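PaaA (Enterobacter agglomerans, PDB 5FF5) takes part in the post-translational Claisen condensation and decarboxylation that build the bicyclic core of pantocin A, and belongs to the ThiF/E1-like adenylyltransferase family. Local coordinates at the interface of chains A and B. Coordinates in Å, arbitrary orientation; residue numbers count along the deposited sequence, not the author numbering. Chains: chain A/B, PaaA.

Contacts 1 and 2 are neighbouring parts of the interface between the two copies of PaaA, their C-alpha centres about 11 Å apart. They share A:Ile17, in strand 16-18 of the N-terminal region, and B:Ser312, in the loop that follows helix 303-309. Contact 1 fits the helix and B:Ser312 against strands 16-18 and 24-26; contact 2 continues along the same short strand and the loop of chain B. The N-terminal region of one copy is thus held by the ThiF-family part of the other. Two-fold symmetry repeats both contacts, which is consistent with a reciprocal dimer.

Contact 1: the interface of chains A and B. Residues chain A 17-19, 21, 23-25, 35; chain B 303-304, 307, 312.
Two neighbouring residues at the start of helix 303-309 diverge through their first torsions: B:Phe304 has CG anti to the carbonyl carbon (chi1 -71°), whereas B:Lys303 takes the crowded position between backbone N and carbonyl carbon (chi1 80°) and is extended beyond CG. The flat ring thereby enters the apolar part of the patch while the amine travels to its acidic rim. A:Cys25 has SG anti to its backbone N, and its CB lies over one face of the B:Phe304 ring, off centre toward the rim. A:Ala19 CB meets ring atom CE1 at 3.8 Å, and A:Val35 CG1 approaches CE2 at 4.0 Å, crossing obliquely. A broad aromatic ring suits this place because it can touch several small side chains from different strands and loops at once.

The side-chain amine NZ of B:Lys303 forms salt bridges with two carboxylates that cross its chain at about right angles. It meets A:Asp23 OD2 at 2.5 Å on the anti lone pair and A:Asp21 OD2 at 3.2 Å on the syn lone pair. A:Asp21 is itself held by the backbone of its loop: A:Asp23 N donates to the anti lone pair of A:Asp21 OD1 at 3.1 Å in a nearly straight bond (169° at H). The paired acids probably favour a charged lysine, whose long methylene chain passes A:Ala19.

At the other end, A:Leu18 N donates to B:Ser312 O at 3.2 Å from above the carbonyl plane, and the hydroxyl B:Ser312 OG, the part that serine supplies, hydrogen-bonds A:Leu18 O at 2.8 Å. B:Ser312 thus meets both main-chain polar groups of A:Leu18. Small B:Ala307 lets the helix lie close, its CB 3.6 Å from A:Ile17 CG2. In the deposited dimer the site fastens the N-terminal region of one copy to a helix of the other, probably setting its position relative to the ThiF-family part of its partner.

Contact 2: the interface of chains A and B. Residues chain A 12-17, 47-48; chain B 312-315, 318, 320.
A:Ile17 and B:Phe313 form an antiparallel beta bridge, in which B:Ile314 N donates to A:Ile16 O at 2.6 Å, almost straight at the hydrogen (168°) and nearly along the C=O axis. On this backbone frame the side chain of A:His15, with CG anti to the carbonyl carbon (chi1 -94°), is held between two apolar groups of chain B. The B:Phe313 ring stacks on one face, tilted by 11° with centroids 3.8 Å apart, and methyl CG1 of B:Val320 covers the opposite face toward its rim. Imidazole suits the slot because it offers flat faces for packing and a polar edge for bonding. The edge is used by ND1, which donates in the ring plane to the syn lone pair of B:Asp315 OD2 at 2.7 Å. This fixes the rotation of the ring, and the nearby carboxylate may favour its protonated form.

B:Asp315 engages a second partner through its other oxygen. Within chain B, NH2 of the B:Arg318 guanidinium forms a salt bridge with OD1, somewhat tilted from the guanidinium plane, so the arginine probably helps hold the carboxylate that binds A:His15. Its chain, bent at chi3, also brings NH2 to A:His14 O at 2.9 Å in a weak hydrogen bond. The A:Ile16 side chain, CG1 anti to the carbonyl carbon, crosses B:Arg318 at about a right angle, with CG1 beside NH2. B:Val320 packs on the guanidinium face with CG2 and on the histidine with CG1.

Beside the stack, A:Ile17 CG1 reaches the edge of the B:Phe313 ring at CE1, 3.8 Å away, the two side chains pointing the same way. Beyond the bridge, A:Ala48 CB meets B:Ile314 CG2 at 4.0 Å, a small residue admitting a bulky one. The site joins the backbones of the two copies in this assembly and probably helps set their register, anchoring the N-terminal region to its partner if the dimer is the biological one.

Contact 1: the interface of chains A and B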
# COMPACT_ATOMS: atom_id res chain seq x y z
N ILE A 17 13.88 -22.83 -9.62
CA ILE A 17 13.14 -23.58 -8.62
C ILE A 17 13.27 -25.09 -8.80
O ILE A 17 13.37 -25.59 -9.93
CB ILE A 17 11.66 -23.19 -8.66
CG1 ILE A 17 11.53 -21.67 -8.66
CG2 ILE A 17 10.92 -23.74 -7.47
CD1 ILE A 17 10.20 -21.20 -8.14
N LEU A 18 13.29 -25.82 -7.67
CA LEU A 18 13.43 -27.28 -7.68
C LEU A 18 12.19 -27.97 -7.10
O LEU A 18 12.02 -28.06 -5.87
CB LEU A 18 14.66 -27.69 -6.89
CG LEU A 18 15.15 -29.09 -7.17
CD1 LEU A 18 15.15 -29.35 -8.66
CD2 LEU A 18 16.55 -29.22 -6.63
N ALA A 19 11.33 -28.44 -7.99
CA ALA A 19 10.11 -29.10 -7.55
C ALA A 19 10.47 -30.42 -6.88
O ALA A 19 11.53 -31.00 -7.15
CB ALA A 19 9.19 -29.33 -8.71
N ASP A 21 9.47 -33.40 -7.21
CA ASP A 21 9.73 -34.50 -8.13
C ASP A 21 10.98 -34.29 -9.02
O ASP A 21 11.31 -35.14 -9.85
CB ASP A 21 8.50 -34.76 -9.02
CG ASP A 21 8.10 -33.54 -9.88
OD1 ASP A 21 8.95 -32.64 -10.12
OD2 ASP A 21 6.93 -33.50 -10.33
N ASP A 23 11.61 -31.63 -11.23
CA ASP A 23 11.45 -30.73 -12.38
C ASP A 23 11.98 -29.34 -12.03
O ASP A 23 12.00 -28.97 -10.85
CB ASP A 23 9.98 -30.63 -12.81
CG ASP A 23 9.43 -31.96 -13.31
OD1 ASP A 23 10.24 -32.83 -13.68
OD2 ASP A 23 8.19 -32.14 -13.34
N ILE A 24 12.41 -28.58 -13.03
CA ILE A 24 12.90 -27.22 -12.79
C ILE A 24 12.10 -26.15 -13.51
O ILE A 24 11.67 -26.33 -14.65
CB ILE A 24 14.37 -27.06 -13.21
CG1 ILE A 24 14.51 -27.36 -14.71
CG2 ILE A 24 15.27 -27.96 -12.37
CD1 ILE A 24 15.61 -26.57 -15.41
N CYS A 25 11.89 -25.03 -12.83
CA CYS A 25 11.21 -23.88 -13.40
C CYS A 25 12.03 -22.62 -13.19
O CYS A 25 12.16 -22.13 -12.06
CB CYS A 25 9.81 -23.72 -12.80
SG CYS A 25 9.09 -22.07 -13.02
N VAL A 35 9.79 -24.16 -18.29
CA VAL A 35 9.67 -25.29 -17.40
C VAL A 35 10.34 -26.49 -18.06
O VAL A 35 9.84 -27.02 -19.05
CB VAL A 35 8.20 -25.62 -17.10
CG1 VAL A 35 8.10 -26.94 -16.37
CG2 VAL A 35 7.57 -24.51 -16.28
N LYS B 303 2.84 -26.89 -8.05
CA LYS B 303 4.01 -27.54 -7.46
C LYS B 303 5.21 -26.59 -7.37
O LYS B 303 5.97 -26.64 -6.40
CB LYS B 303 4.38 -28.77 -8.26
CG LYS B 303 5.15 -28.49 -9.52
CD LYS B 303 5.34 -29.78 -10.29
CE LYS B 303 6.24 -29.62 -11.47
NZ LYS B 303 6.35 -30.93 -12.11
N PHE B 304 5.36 -25.73 -8.37
CA PHE B 304 6.39 -24.71 -8.31
C PHE B 304 6.00 -23.59 -7.36
O PHE B 304 6.86 -22.93 -6.79
CB PHE B 304 6.69 -24.18 -9.70
CG PHE B 304 7.40 -25.16 -10.57
CD1 PHE B 304 8.73 -25.48 -10.33
CD2 PHE B 304 6.74 -25.78 -11.63
CE1 PHE B 304 9.40 -26.40 -11.13
CE2 PHE B 304 7.41 -26.70 -12.43
CZ PHE B 304 8.74 -27.01 -12.18
N ALA B 307 7.06 -25.43 -4.02
CA ALA B 307 8.52 -25.40 -3.95
C ALA B 307 9.11 -24.03 -3.67
O ALA B 307 10.13 -23.93 -3.01
CB ALA B 307 9.10 -25.94 -5.22
N SER B 312 13.32 -23.77 -2.01
CA SER B 312 14.33 -24.62 -2.63
C SER B 312 14.72 -24.06 -4.01
O SER B 312 14.00 -24.22 -5.01
CB SER B 312 13.85 -26.10 -2.69
OG SER B 312 13.32 -26.51 -3.93

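Contact 2: the interface of chains A and B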
# COMPACT_ATOMS: atom_id res chain seq x y z
N GLU A 12 18.97 -12.35 -13.51
CA GLU A 12 18.99 -12.19 -12.05
C GLU A 12 17.64 -11.89 -11.44
O GLU A 12 17.51 -11.80 -10.22
CB GLU A 12 20.00 -11.10 -11.68
CG GLU A 12 21.27 -11.20 -12.53
CD GLU A 12 22.49 -10.57 -11.89
OE1 GLU A 12 22.98 -9.54 -12.42
OE2 GLU A 12 22.97 -11.12 -10.87
N SER A 13 16.63 -11.74 -12.28
CA SER A 13 15.26 -11.68 -11.80
C SER A 13 14.73 -13.07 -11.42
O SER A 13 13.97 -13.21 -10.46
CB SER A 13 14.37 -11.05 -12.86
OG SER A 13 14.79 -11.42 -14.17
N HIS A 14 15.15 -14.08 -12.17
CA HIS A 14 14.58 -15.42 -12.02
C HIS A 14 15.34 -16.34 -11.07
O HIS A 14 16.55 -16.46 -11.11
CB HIS A 14 14.45 -16.11 -13.37
CG HIS A 14 13.64 -15.34 -14.36
ND1 HIS A 14 14.15 -14.28 -15.08
CD2 HIS A 14 12.34 -15.45 -14.73
CE1 HIS A 14 13.20 -13.78 -15.86
NE2 HIS A 14 12.09 -14.47 -15.66
N HIS A 15 14.56 -17.03 -10.25
CA HIS A 15 15.06 -18.04 -9.37
C HIS A 15 15.07 -19.29 -10.20
O HIS A 15 14.31 -19.41 -11.15
CB HIS A 15 14.15 -18.21 -8.18
CG HIS A 15 14.55 -17.40 -6.98
ND1 HIS A 15 15.85 -17.34 -6.53
CD2 HIS A 15 13.82 -16.63 -6.14
CE1 HIS A 15 15.90 -16.58 -5.45
NE2 HIS A 15 14.68 -16.13 -5.20
N ILE A 16 15.87 -20.27 -9.83
CA ILE A 16 15.73 -21.55 -10.48
C ILE A 16 15.17 -22.52 -9.47
O ILE A 16 15.88 -22.95 -8.57
CB ILE A 16 17.05 -22.07 -11.05
CG1 ILE A 16 17.71 -20.98 -11.91
CG2 ILE A 16 16.80 -23.34 -11.85
CD1 ILE A 16 18.94 -21.45 -12.66
N ILE A 17 13.88 -22.83 -9.62
CA ILE A 17 13.14 -23.58 -8.62
C ILE A 17 13.27 -25.09 -8.80
O ILE A 17 13.37 -25.59 -9.93
CB ILE A 17 11.66 -23.19 -8.66
CG1 ILE A 17 11.53 -21.67 -8.66
CG2 ILE A 17 10.92 -23.74 -7.47
CD1 ILE A 17 10.20 -21.20 -8.14
N LEU A 47 23.12 -25.39 -14.57
CA LEU A 47 22.54 -24.07 -14.34
C LEU A 47 23.14 -23.42 -13.09
O LEU A 47 23.50 -22.25 -13.12
CB LEU A 47 21.00 -24.14 -14.21
CG LEU A 47 20.16 -24.73 -15.35
CD1 LEU A 47 18.71 -24.96 -14.91
CD2 LEU A 47 20.22 -23.86 -16.61
N ALA A 48 23.27 -24.20 -12.02
CA ALA A 48 23.79 -23.69 -10.75
C ALA A 48 25.15 -23.01 -10.87
O ALA A 48 25.65 -22.45 -9.90
CB ALA A 48 23.90 -24.83 -9.73
N SER B 312 13.32 -23.77 -2.01
CA SER B 312 14.33 -24.62 -2.63
C SER B 312 14.72 -24.06 -4.01
O SER B 312 14.00 -24.22 -5.01
CB SER B 312 13.85 -26.10 -2.69
OG SER B 312 13.32 -26.51 -3.93
N PHE B 313 15.87 -23.38 -4.05
CA PHE B 313 16.35 -22.77 -5.29
C PHE B 313 17.74 -23.30 -5.70
O PHE B 313 18.66 -23.40 -4.89
CB PHE B 313 16.37 -21.24 -5.15
CG PHE B 313 15.02 -20.63 -4.81
CD1 PHE B 313 13.95 -20.73 -5.69
CD2 PHE B 313 14.83 -19.98 -3.60
CE1 PHE B 313 12.71 -20.21 -5.38
CE2 PHE B 313 13.59 -19.45 -3.27
CZ PHE B 313 12.53 -19.56 -4.17
N ILE B 314 17.87 -23.60 -6.98
CA ILE B 314 19.11 -24.10 -7.54
C ILE B 314 19.96 -22.99 -8.16
O ILE B 314 20.38 -23.09 -9.31
CB ILE B 314 18.82 -25.17 -8.60
CG1 ILE B 314 17.84 -26.18 -8.03
CG2 ILE B 314 20.08 -25.89 -9.01
CD1 ILE B 314 18.18 -26.54 -6.58
N ASP B 315 20.17 -21.91 -7.43
CA ASP B 315 20.82 -20.75 -8.04
C ASP B 315 22.33 -20.90 -8.18
O ASP B 315 22.92 -20.43 -9.15
CB ASP B 315 20.44 -19.48 -7.28
CG ASP B 315 19.09 -18.94 -7.73
OD1 ASP B 315 18.86 -18.88 -8.96
OD2 ASP B 315 18.26 -18.60 -6.86
N ARG B 318 25.25 -17.67 -8.50
CA ARG B 318 24.54 -16.49 -8.97
C ARG B 318 23.73 -15.91 -7.81
O ARG B 318 23.06 -16.66 -7.11
CB ARG B 318 23.62 -16.87 -10.13
CG ARG B 318 22.97 -15.72 -10.81
CD ARG B 318 22.07 -16.22 -11.90
NE ARG B 318 21.07 -17.13 -11.36
CZ ARG B 318 19.80 -17.15 -11.76
NH1 ARG B 318 19.38 -16.30 -12.69
NH2 ARG B 318 18.95 -18.02 -11.22
N VAL B 320 20.60 -14.04 -6.50
CA VAL B 320 19.24 -13.69 -6.92
C VAL B 320 18.42 -12.97 -5.85
O VAL B 320 18.28 -13.45 -4.73
CB VAL B 320 18.49 -14.94 -7.40
CG1 VAL B 320 17.04 -14.61 -7.72
CG2 VAL B 320 19.17 -15.49 -8.62